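Local coordinates for protein acyl-coenzyme A oxidase 1 (Yarrowia lipolytica, PDB 5Y9D) that oxidises acyl-CoA thioesters to 2-trans-enoyl-CoAs with its FAD cofactor, reducing oxygen to hydrogen peroxide in peroxisomal fatty acid beta-oxidation, at residues D71-D79 and M92-P100. Sequence-based numbering, arbitrary orientation.
Sequences DPVLSVTAD and MERVAALSP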
ATOM      1  N   ASP A  71      25.574  -9.947 -15.521  1.00 30.19           N
ATOM      2  CA  ASP A  71      24.928 -10.432 -16.730  1.00 32.36           C
ATOM      3  C   ASP A  71      24.123  -9.313 -17.372  1.00 32.07           C
ATOM      4  O   ASP A  71      23.105  -8.895 -16.825  1.00 31.19           O
ATOM      5  CB  ASP A  71      24.010 -11.616 -16.398  1.00 34.61           C
ATOM      6  CG  ASP A  71      23.575 -12.402 -17.642  1.00 36.68           C
ATOM      7  OD1 ASP A  71      23.610 -11.822 -18.757  1.00 36.15           O
ATOM      8  OD2 ASP A  71      23.210 -13.609 -17.488  1.00 35.22           O
ATOM      9  N   PRO A  72      24.577  -8.826 -18.542  1.00 32.31           N
ATOM     10  CA  PRO A  72      23.923  -7.683 -19.151  1.00 33.02           C
ATOM     11  C   PRO A  72      22.488  -7.911 -19.620  1.00 31.86           C
ATOM     12  O   PRO A  72      21.748  -6.942 -19.726  1.00 30.83           O
ATOM     13  CB  PRO A  72      24.837  -7.341 -20.336  1.00 35.23           C
ATOM     14  CG  PRO A  72      25.628  -8.565 -20.613  1.00 33.83           C
ATOM     15  CD  PRO A  72      25.788  -9.229 -19.285  1.00 33.98           C
ATOM     16  N   VAL A  73      22.086  -9.155 -19.888  1.00 30.40           N
ATOM     17  CA  VAL A  73      20.689  -9.417 -20.193  1.00 29.33           C
ATOM     18  C   VAL A  73      19.833  -9.056 -18.993  1.00 28.58           C
ATOM     19  O   VAL A  73      18.726  -8.559 -19.181  1.00 27.56           O
ATOM     20  CB  VAL A  73      20.372 -10.881 -20.622  1.00 30.68           C
ATOM     21  CG1 VAL A  73      18.895 -11.010 -21.047  1.00 29.28           C
ATOM     22  CG2 VAL A  73      21.255 -11.340 -21.783  1.00 30.08           C
ATOM     23  N   LEU A  74      20.368  -9.245 -17.780  1.00 27.32           N
ATOM     24  CA  LEU A  74      19.607  -9.081 -16.518  1.00 25.92           C
ATOM     25  C   LEU A  74      19.611  -7.677 -15.913  1.00 26.51           C
ATOM     26  O   LEU A  74      19.187  -7.483 -14.772  1.00 24.40           O
ATOM     27  CB  LEU A  74      20.171 -10.011 -15.444  1.00 26.19           C
ATOM     28  CG  LEU A  74      20.160 -11.513 -15.730  1.00 27.32           C
ATOM     29  CD1 LEU A  74      20.328 -12.321 -14.449  1.00 27.25           C
ATOM     30  CD2 LEU A  74      18.867 -11.907 -16.429  1.00 28.01           C
ATOM     31  N   SER A  75      20.112  -6.696 -16.644  1.00 28.62           N
ATOM     32  CA  SER A  75      20.378  -5.385 -16.043  1.00 29.51           C
ATOM     33  C   SER A  75      19.050  -4.669 -15.853  1.00 30.37           C
ATOM     34  O   SER A  75      18.213  -4.672 -16.740  1.00 31.70           O
ATOM     35  CB  SER A  75      21.299  -4.568 -16.946  1.00 28.62           C
ATOM     36  OG  SER A  75      21.145  -3.192 -16.688  1.00 30.75           O
ATOM     37  N   VAL A  76      18.874  -4.026 -14.715  1.00 33.80           N
ATOM     38  CA  VAL A  76      17.590  -3.392 -14.379  1.00 34.16           C
ATOM     39  C   VAL A  76      17.595  -1.856 -14.452  1.00 34.16           C
ATOM     40  O   VAL A  76      16.573  -1.221 -14.219  1.00 42.64           O
ATOM     41  CB  VAL A  76      17.068  -3.928 -13.027  1.00 33.84           C
ATOM     42  CG1 VAL A  76      16.865  -5.429 -13.150  1.00 33.44           C
ATOM     43  CG2 VAL A  76      18.026  -3.635 -11.866  1.00 32.40           C
ATOM     44  N   THR A  77      18.725  -1.284 -14.839  1.00 30.83           N
ATOM     45  CA  THR A  77      18.877   0.144 -15.088  1.00 31.35           C
ATOM     46  C   THR A  77      17.681   0.837 -15.698  1.00 29.32           C
ATOM     47  O   THR A  77      17.262   1.837 -15.206  1.00 32.72           O
ATOM     48  CB  THR A  77      20.029   0.420 -16.103  1.00 33.61           C
ATOM     49  OG1 THR A  77      21.064  -0.565 -15.976  1.00 35.51           O
ATOM     50  CG2 THR A  77      20.594   1.786 -15.906  1.00 32.57           C
ATOM     51  N   ALA A  78      17.180   0.339 -16.823  1.00 31.54           N
ATOM     52  CA  ALA A  78      16.095   1.014 -17.561  1.00 29.14           C
ATOM     53  C   ALA A  78      14.682   0.480 -17.217  1.00 28.95           C
ATOM     54  O   ALA A  78      13.708   0.948 -17.760  1.00 28.97           O
ATOM     55  CB  ALA A  78      16.362   0.959 -19.073  1.00 25.67           C
ATOM     56  N   ASP A  79      14.575  -0.460 -16.287  1.00 29.95           N
ATOM     57  CA  ASP A  79      13.304  -1.141 -16.022  1.00 30.97           C
ATOM     58  C   ASP A  79      12.162  -0.296 -15.514  1.00 30.63           C
ATOM     59  O   ASP A  79      10.995  -0.665 -15.667  1.00 35.03           O
ATOM     60  CB  ASP A  79      13.512  -2.214 -14.966  1.00 33.82           C
ATOM     61  CG  ASP A  79      14.162  -3.444 -15.509  1.00 35.01           C
ATOM     62  OD1 ASP A  79      14.498  -3.485 -16.702  1.00 41.70           O
ATOM     63  OD2 ASP A  79      14.338  -4.388 -14.725  1.00 40.99           O
ATOM     64  N   MET A  92      11.252 -12.327 -21.005  1.00 27.56           N
ATOM     65  CA  MET A  92      11.524 -13.562 -21.745  1.00 29.90           C
ATOM     66  C   MET A  92      12.992 -13.766 -22.001  1.00 27.09           C
ATOM     67  O   MET A  92      13.491 -14.845 -21.803  1.00 25.24           O
ATOM     68  CB  MET A  92      10.791 -13.621 -23.079  1.00 32.80           C
ATOM     69  CG  MET A  92       9.671 -14.614 -23.071  1.00 37.87           C
ATOM     70  SD  MET A  92      10.181 -16.279 -22.644  1.00 44.51           S
ATOM     71  CE  MET A  92       9.422 -16.512 -21.052  1.00 47.08           C
ATOM     72  N   GLU A  93      13.674 -12.735 -22.470  1.00 26.11           N
ATOM     73  CA  GLU A  93      15.131 -12.798 -22.567  1.00 27.27           C
ATOM     74  C   GLU A  93      15.780 -13.178 -21.209  1.00 26.37           C
ATOM     75  O   GLU A  93      16.699 -14.032 -21.157  1.00 24.28           O
ATOM     76  CB  GLU A  93      15.701 -11.456 -23.028  1.00 27.95           C
ATOM     77  CG  GLU A  93      15.260 -11.031 -24.401  1.00 30.71           C
ATOM     78  CD  GLU A  93      15.574  -9.583 -24.703  1.00 35.88           C
ATOM     79  OE1 GLU A  93      15.805  -8.815 -23.735  1.00 37.73           O
ATOM     80  OE2 GLU A  93      15.586  -9.208 -25.910  1.00 40.34           O
ATOM     81  N   ARG A  94      15.335 -12.535 -20.125  1.00 24.61           N
ATOM     82  CA  ARG A  94      15.930 -12.809 -18.806  1.00 26.24           C
ATOM     83  C   ARG A  94      15.697 -14.243 -18.367  1.00 26.15           C
ATOM     84  O   ARG A  94      16.604 -14.904 -17.903  1.00 30.22           O
ATOM     85  CB  ARG A  94      15.484 -11.793 -17.759  1.00 27.03           C
ATOM     86  CG  ARG A  94      16.017 -10.403 -18.096  1.00 27.98           C
ATOM     87  CD  ARG A  94      15.430  -9.319 -17.238  1.00 30.20           C
ATOM     88  NE  ARG A  94      15.673  -7.995 -17.795  1.00 33.86           N
ATOM     89  CZ  ARG A  94      15.281  -6.854 -17.234  1.00 37.11           C
ATOM     90  NH1 ARG A  94      14.641  -6.851 -16.071  1.00 39.09           N
ATOM     91  NH2 ARG A  94      15.531  -5.704 -17.843  1.00 38.82           N
ATOM     92  N   VAL A  95      14.497 -14.746 -18.561  1.00 26.97           N
ATOM     93  CA  VAL A  95      14.221 -16.156 -18.314  1.00 26.58           C
ATOM     94  C   VAL A  95      15.188 -17.054 -19.096  1.00 25.42           C
ATOM     95  O   VAL A  95      15.742 -17.989 -18.538  1.00 26.23           O
ATOM     96  CB  VAL A  95      12.750 -16.529 -18.672  1.00 26.28           C
ATOM     97  CG1 VAL A  95      12.536 -18.046 -18.600  1.00 25.88           C
ATOM     98  CG2 VAL A  95      11.794 -15.834 -17.745  1.00 25.30           C
ATOM     99  N   ALA A  96      15.402 -16.758 -20.369  1.00 23.21           N
ATOM    100  CA  ALA A  96      16.364 -17.517 -21.167  1.00 23.66           C
ATOM    101  C   ALA A  96      17.760 -17.554 -20.571  1.00 25.69           C
ATOM    102  O   ALA A  96      18.371 -18.597 -20.490  1.00 29.15           O
ATOM    103  CB  ALA A  96      16.411 -16.984 -22.584  1.00 22.67           C
ATOM    104  N   ALA A  97      18.238 -16.409 -20.104  1.00 29.32           N
ATOM    105  CA  ALA A  97      19.603 -16.259 -19.582  1.00 28.07           C
ATOM    106  C   ALA A  97      19.811 -16.965 -18.255  1.00 29.82           C
ATOM    107  O   ALA A  97      20.954 -17.350 -17.954  1.00 31.49           O
ATOM    108  CB  ALA A  97      19.944 -14.789 -19.420  1.00 26.40           C
ATOM    109  N   LEU A  98      18.734 -17.118 -17.473  1.00 28.14           N
ATOM    110  CA  LEU A  98      18.781 -17.847 -16.201  1.00 29.21           C
ATOM    111  C   LEU A  98      18.619 -19.359 -16.377  1.00 27.94           C
ATOM    112  O   LEU A  98      18.890 -20.129 -15.461  1.00 27.97           O
ATOM    113  CB  LEU A  98      17.693 -17.342 -15.236  1.00 31.60           C
ATOM    114  CG  LEU A  98      17.895 -15.913 -14.725  1.00 34.20           C
ATOM    115  CD1 LEU A  98      16.587 -15.407 -14.130  1.00 35.54           C
ATOM    116  CD2 LEU A  98      19.044 -15.839 -13.708  1.00 32.47           C
ATOM    117  N   SER A  99      18.232 -19.797 -17.564  1.00 28.10           N
ATOM    118  CA  SER A  99      17.905 -21.204 -17.750  1.00 29.82           C
ATOM    119  C   SER A  99      19.059 -22.232 -17.617  1.00 27.99           C
ATOM    120  O   SER A  99      18.825 -23.354 -17.219  1.00 27.46           O
ATOM    121  CB  SER A  99      17.133 -21.395 -19.063  1.00 30.26           C
ATOM    122  OG  SER A  99      18.029 -21.259 -20.124  1.00 34.72           O
ATOM    123  N   PRO A 100      20.309 -21.862 -17.916  1.00 28.22           N
ATOM    124  CA  PRO A 100      21.365 -22.844 -17.621  1.00 27.19           C
ATOM    125  C   PRO A 100      21.423 -23.303 -16.158  1.00 29.01           C
ATOM    126  O   PRO A 100      21.769 -24.465 -15.859  1.00 30.00           O
ATOM    127  CB  PRO A 100      22.642 -22.091 -17.949  1.00 27.12           C
ATOM    128  CG  PRO A 100      22.221 -20.975 -18.855  1.00 27.48           C
ATOM    129  CD  PRO A 100      20.866 -20.579 -18.374  1.00 27.70           C
TER
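NH2 of R94 donates an almost straight hydrogen bond to OD1 of D79 (2.7 Å, 171°), while NH1 of the same guanidinium reaches D79 OD2 at 2.8 Å. This is the end-on, two-nitrogen form of the arginine–aspartate salt bridge: the two flat groups lie within 22° of coplanar, and OD1 uses its syn lone pair. R94 extends from helix 84-98 across the loop that leads into it, its chain stretched from CG to NE, which carries the charge to the type I turn V76–D79. On the way NE makes a weak bond to V73 O (3.4 Å), and the carbonyl of S75 lies over one guanidinium face. Nearer the helix backbone the contact is apolar. L74 lays CD2 against R94 CG at 3.6 Å and sends CD1 to L98 CD2 at 3.8 Å; V73 directs CG1, anti to its backbone N, onto E93 CB, and A97 CB packs against V73 CB at 4.1 Å. Cut back to an alanine, the R94 position would probably leave the D79 carboxylate without its cation and strip the CG flank from L74 CD2. NH1 also pairs with D121, just ahead of helix 122-142, so one buried cation bridges two carboxylates. Balanced in this way, the arginine probably stays charged and, away from the FAD site, ties the loop after helix 55-70 and helix 84-98 to the start of helix 122-142.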